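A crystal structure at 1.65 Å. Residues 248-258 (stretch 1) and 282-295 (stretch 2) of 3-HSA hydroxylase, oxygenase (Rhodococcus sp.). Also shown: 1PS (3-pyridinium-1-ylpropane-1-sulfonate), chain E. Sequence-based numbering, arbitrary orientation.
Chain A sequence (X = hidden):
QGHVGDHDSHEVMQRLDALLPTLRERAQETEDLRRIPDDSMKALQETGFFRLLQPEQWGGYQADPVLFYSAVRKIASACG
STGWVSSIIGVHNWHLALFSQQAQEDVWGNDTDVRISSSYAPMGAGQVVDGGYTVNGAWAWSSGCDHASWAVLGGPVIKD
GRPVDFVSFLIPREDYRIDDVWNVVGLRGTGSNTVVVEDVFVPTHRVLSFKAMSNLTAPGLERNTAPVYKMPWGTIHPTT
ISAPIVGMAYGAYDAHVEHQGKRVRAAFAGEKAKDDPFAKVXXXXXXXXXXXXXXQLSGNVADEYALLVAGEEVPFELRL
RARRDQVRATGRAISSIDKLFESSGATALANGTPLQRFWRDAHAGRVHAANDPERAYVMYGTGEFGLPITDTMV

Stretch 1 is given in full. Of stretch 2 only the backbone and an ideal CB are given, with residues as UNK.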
# COMPACT_ATOMS: atom_id res chain seq x y z
N MSE A 248 22.04 2.07 0.56
CA MSE A 248 21.71 1.93 -0.86
C MSE A 248 20.55 2.87 -1.23
O MSE A 248 20.57 3.50 -2.30
CB MSE A 248 21.38 0.48 -1.21
CG MSE A 248 22.62 -0.40 -1.20
SE MSE A 248 21.97 -2.25 -1.47
CE MSE A 248 23.12 -3.20 -0.16
N ALA A 249 19.59 3.02 -0.31
CA ALA A 249 18.43 3.88 -0.56
C ALA A 249 18.86 5.35 -0.60
O ALA A 249 18.39 6.12 -1.46
CB ALA A 249 17.33 3.60 0.49
N TYR A 250 19.76 5.74 0.31
CA TYR A 250 20.30 7.11 0.27
C TYR A 250 20.99 7.38 -1.08
O TYR A 250 20.79 8.45 -1.72
CB TYR A 250 21.29 7.37 1.41
CG TYR A 250 20.63 7.76 2.72
CD1 TYR A 250 20.25 6.79 3.63
CD2 TYR A 250 20.36 9.09 3.02
CE1 TYR A 250 19.66 7.13 4.86
CE2 TYR A 250 19.74 9.45 4.24
CZ TYR A 250 19.39 8.44 5.14
OH TYR A 250 18.80 8.75 6.34
N GLY A 251 21.77 6.40 -1.53
CA GLY A 251 22.52 6.54 -2.79
C GLY A 251 21.58 6.64 -3.97
O GLY A 251 21.77 7.49 -4.86
N ALA A 252 20.56 5.78 -3.96
CA ALA A 252 19.55 5.78 -5.03
C ALA A 252 18.82 7.12 -5.05
O ALA A 252 18.58 7.70 -6.13
CB ALA A 252 18.56 4.65 -4.81
N TYR A 253 18.45 7.60 -3.87
CA TYR A 253 17.76 8.90 -3.76
C TYR A 253 18.61 10.04 -4.34
O TYR A 253 18.15 10.83 -5.18
CB TYR A 253 17.42 9.16 -2.29
CG TYR A 253 16.70 10.47 -2.14
CD1 TYR A 253 15.33 10.56 -2.37
CD2 TYR A 253 17.41 11.64 -1.83
CE1 TYR A 253 14.67 11.79 -2.27
CE2 TYR A 253 16.74 12.89 -1.71
CZ TYR A 253 15.38 12.94 -1.95
OH TYR A 253 14.73 14.16 -1.83
N ASP A 254 19.87 10.11 -3.92
CA ASP A 254 20.75 11.19 -4.36
C ASP A 254 20.97 11.11 -5.87
O ASP A 254 20.95 12.14 -6.55
CB ASP A 254 22.08 11.12 -3.62
CG ASP A 254 21.97 11.55 -2.17
OD1 ASP A 254 20.97 12.22 -1.75
OD2 ASP A 254 22.92 11.22 -1.42
N ALA A 255 21.15 9.89 -6.40
CA ALA A 255 21.41 9.71 -7.84
C ALA A 255 20.17 10.19 -8.61
O ALA A 255 20.28 10.96 -9.57
CB ALA A 255 21.72 8.22 -8.18
N HIS A 256 19.00 9.77 -8.13
CA HIS A 256 17.73 10.13 -8.77
C HIS A 256 17.49 11.63 -8.74
O HIS A 256 17.21 12.24 -9.78
CB HIS A 256 16.57 9.40 -8.08
CG HIS A 256 15.22 9.78 -8.60
ND1 HIS A 256 14.74 9.34 -9.82
CD2 HIS A 256 14.23 10.53 -8.06
CE1 HIS A 256 13.52 9.81 -10.01
NE2 HIS A 256 13.18 10.53 -8.94
N VAL A 257 17.63 12.23 -7.57
CA VAL A 257 17.40 13.69 -7.47
C VAL A 257 18.42 14.51 -8.29
O VAL A 257 18.05 15.50 -8.91
CB VAL A 257 17.30 14.16 -6.00
CG1 VAL A 257 17.25 15.71 -5.88
CG2 VAL A 257 16.09 13.52 -5.35
N GLU A 258 19.69 14.08 -8.30
CA GLU A 258 20.70 14.76 -9.14
C GLU A 258 20.32 14.71 -10.61
O GLU A 258 20.30 15.75 -11.29
CB GLU A 258 22.08 14.15 -8.93
CG GLU A 258 23.15 14.73 -9.87
CD GLU A 258 24.51 14.15 -9.57
OE1 GLU A 258 24.76 13.00 -9.96
OE2 GLU A 258 25.31 14.85 -8.91
N UNK A 282 6.68 11.46 -5.20
CA UNK A 282 7.46 10.22 -5.00
C UNK A 282 8.77 10.53 -4.30
O UNK A 282 9.20 9.77 -3.44
CB UNK A 282 7.73 9.52 -6.33
N UNK A 283 9.40 11.65 -4.67
CA UNK A 283 10.63 12.11 -3.99
C UNK A 283 10.38 12.41 -2.51
O UNK A 283 11.22 12.06 -1.65
CB UNK A 283 11.18 13.36 -4.68
N UNK A 284 9.25 13.05 -2.19
CA UNK A 284 8.92 13.35 -0.80
C UNK A 284 8.69 12.07 -0.02
O UNK A 284 9.19 11.91 1.10
CB UNK A 284 7.68 14.25 -0.72
N UNK A 285 7.91 11.15 -0.59
CA UNK A 285 7.63 9.87 0.09
C UNK A 285 8.92 9.09 0.36
O UNK A 285 9.16 8.64 1.49
CB UNK A 285 6.68 9.02 -0.75
N UNK A 286 9.75 8.96 -0.67
CA UNK A 286 10.98 8.18 -0.57
C UNK A 286 11.94 8.78 0.44
O UNK A 286 12.43 8.06 1.32
CB UNK A 286 11.66 8.08 -1.94
N UNK A 287 12.18 10.09 0.34
CA UNK A 287 13.12 10.71 1.28
C UNK A 287 12.61 10.56 2.72
O UNK A 287 13.38 10.28 3.66
CB UNK A 287 13.32 12.19 0.94
N UNK A 288 11.30 10.73 2.92
CA UNK A 288 10.79 10.66 4.29
C UNK A 288 10.91 9.26 4.85
O UNK A 288 11.28 9.07 6.01
CB UNK A 288 9.33 11.12 4.34
N UNK A 289 10.59 8.28 4.03
CA UNK A 289 10.60 6.88 4.50
C UNK A 289 12.02 6.35 4.72
O UNK A 289 12.26 5.57 5.66
CB UNK A 289 9.87 5.98 3.49
N UNK A 290 12.95 6.80 3.89
CA UNK A 290 14.37 6.47 4.09
C UNK A 290 14.82 7.07 5.41
O UNK A 290 15.45 6.39 6.23
CB UNK A 290 15.23 6.98 2.94
N UNK A 291 14.47 8.34 5.65
CA UNK A 291 14.88 8.98 6.89
C UNK A 291 14.26 8.25 8.11
O UNK A 291 14.92 8.04 9.14
CB UNK A 291 14.47 10.45 6.88
N UNK A 292 12.99 7.85 7.99
CA UNK A 292 12.35 7.14 9.10
C UNK A 292 13.09 5.82 9.40
O UNK A 292 13.33 5.47 10.57
CB UNK A 292 10.88 6.86 8.78
N UNK A 293 13.43 5.10 8.33
CA UNK A 293 14.20 3.86 8.45
C UNK A 293 15.48 4.09 9.23
O UNK A 293 15.76 3.38 10.18
CB UNK A 293 14.53 3.29 7.07
N UNK A 294 16.25 5.10 8.84
CA UNK A 294 17.49 5.40 9.53
C UNK A 294 17.28 5.85 10.99
O UNK A 294 17.99 5.41 11.88
CB UNK A 294 18.25 6.48 8.76
N UNK A 295 16.29 6.71 11.22
CA UNK A 295 16.01 7.18 12.59
C UNK A 295 15.73 6.02 13.52
O UNK A 295 16.27 5.97 14.62
CB UNK A 295 14.82 8.14 12.60
N1 1PS E . 20.91 7.69 -17.17
C1 1PS E . 20.57 6.86 -18.18
C2 1PS E . 21.44 6.64 -19.25
C3 1PS E . 22.10 8.33 -17.17
C4 1PS E . 23.01 8.15 -18.22
C5 1PS E . 22.67 7.29 -19.27
C6 1PS E . 19.98 7.92 -16.05
C7 1PS E . 19.85 6.69 -15.16
C8 1PS E . 19.02 6.99 -13.91
S1 1PS E . 19.97 7.51 -12.62
O1 1PS E . 18.99 8.00 -11.61
O2 1PS E . 20.87 8.63 -13.01
O3 1PS E . 20.82 6.37 -12.17

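Two helices pack nearly antiparallel, their axes 10.2 Å apart at closest approach and their directions 156° apart.

Position 282 points sideways with nothing of stretch 1 within 5.5 Å of its ideal CB; many polar or long residues would fit. It is Arg282, which turns along its own helix toward 285.

At 283 the CB points sideways, 4.5 Å from Tyr253 CE1 and 5.0 Å from Val257 CG2, with His256 also near. The space suits a medium apolar chain: Val, Leu, Ile or Met. Ile283 fills it, its CG2 lying 3.4 Å from Tyr253 OH, and its CG1 3.7 Å from His256 CD2, at the edge of that ring.

Position 284 points away and 285 is out of reach, so stretch 1 dictates neither; they are Ala284 and Glu285, whose OE1 lies 2.6 Å from Arg282 NE in a salt bridge.

Position 286 points toward stretch 1, its CB 4.5 Å from Tyr253 CD1. Small residues such as Ala or Ser suit it, and Ala286 makes just this light contact.

At 287 the CB is already 3.5 Å from Tyr253 CE1, which favours Ala or Ser. Ser287 sets its CB against the tyrosine while its OG, at chi1 p, lies 2.9 Å from Ile283 O and 3.2 Å from Ala284 O.

Positions 288 and 289 are beyond reach and unconstrained by stretch 1; they are Ser288 and Asp289.

Position 290 points toward stretch 1, its ideal CB 4.7 Å from Ala249 CB and 4.8 Å from Tyr250 CE1. The small alanine and the tyrosine ring leave room for Ile, Leu, Val or Met. In Ile290, CG2 sits over one face of the Tyr250 ring, 3.6 Å from its centroid, a CH-pi contact. Ile290 CG1 lies 3.7 Å from Ala249 CB, and its CD1 reaches within 4.1 Å of Tyr253 CB.

Position 291 points away, but Tyr250 OH is 4.7 Å from its CB, so a polar residue could use the hydroxyl. Asp291 does so through a water that lies 2.6 Å from Tyr250 OH and donates to Asp291 OD1 at 2.7 Å.

Position 292 points away, so stretch 1 sets no demand; it is Ala292. Position 293 points toward stretch 1, but nothing lies within 5.5 Å of its ideal CB, so small or larger residues could be tried; it is Ala293, which makes no contact.

At 294 the CB points toward stretch 1, 3.4 Å from Tyr250 OH; either a small residue or a large one that turns aside would do. Trp294 turns aside, its end leading away.

Position 295 is open and sideways; a polar or long chain would suit it. Arg295 bridges NE to Asp291 OD2 at 2.8 Å.

Stretch 2, residues 282-295: RIAEASSDIDAAWR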
# COMPACT_ATOMS: atom_id res chain seq x y z
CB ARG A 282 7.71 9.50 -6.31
CG ARG A 282 6.42 9.12 -7.06
CD ARG A 282 5.62 7.96 -6.40
NE ARG A 282 4.60 8.38 -5.43
CZ ARG A 282 3.39 8.85 -5.73
NH1 ARG A 282 2.54 9.17 -4.75
NH2 ARG A 282 3.02 9.02 -7.00
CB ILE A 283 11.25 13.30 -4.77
CG1 ILE A 283 12.14 12.73 -5.89
CG2 ILE A 283 12.07 14.24 -3.87
CD1 ILE A 283 12.32 13.74 -7.06
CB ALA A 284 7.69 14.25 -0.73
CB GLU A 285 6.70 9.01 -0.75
CG GLU A 285 5.30 9.61 -0.90
CD GLU A 285 4.48 8.83 -1.92
OE1 GLU A 285 5.09 8.25 -2.85
OE2 GLU A 285 3.25 8.79 -1.76
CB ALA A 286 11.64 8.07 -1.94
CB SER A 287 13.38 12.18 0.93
OG SER A 287 12.17 12.92 0.94
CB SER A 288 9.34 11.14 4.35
OG SER A 288 8.84 11.04 5.69
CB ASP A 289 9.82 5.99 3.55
CG ASP A 289 8.33 6.33 3.55
OD1 ASP A 289 7.87 7.03 4.49
OD2 ASP A 289 7.62 5.87 2.62
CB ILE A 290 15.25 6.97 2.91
CG1 ILE A 290 14.89 6.16 1.65
CG2 ILE A 290 16.72 6.83 3.28
CD1 ILE A 290 15.36 6.86 0.36
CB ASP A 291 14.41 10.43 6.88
CG ASP A 291 14.73 11.14 8.18
OD1 ASP A 291 15.92 11.50 8.38
OD2 ASP A 291 13.82 11.30 9.02
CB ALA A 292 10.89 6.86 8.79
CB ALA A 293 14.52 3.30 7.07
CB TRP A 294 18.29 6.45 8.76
CG TRP A 294 19.59 6.76 9.45
CD1 TRP A 294 19.92 7.92 10.11
CD2 TRP A 294 20.70 5.86 9.63
NE1 TRP A 294 21.18 7.80 10.67
CE2 TRP A 294 21.68 6.56 10.39
CE3 TRP A 294 20.96 4.54 9.22
CZ2 TRP A 294 22.92 5.98 10.74
CZ3 TRP A 294 22.20 3.96 9.56
CH2 TRP A 294 23.15 4.69 10.32
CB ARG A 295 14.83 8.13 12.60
CG ARG A 295 15.20 9.55 12.15
CD ARG A 295 13.99 10.44 12.33
NE ARG A 295 14.16 11.76 11.72
CZ ARG A 295 14.73 12.80 12.34
NH1 ARG A 295 15.16 12.69 13.61
NH2 ARG A 295 14.87 13.95 11.71
O HOH W 1 17.98 11.23 6.68
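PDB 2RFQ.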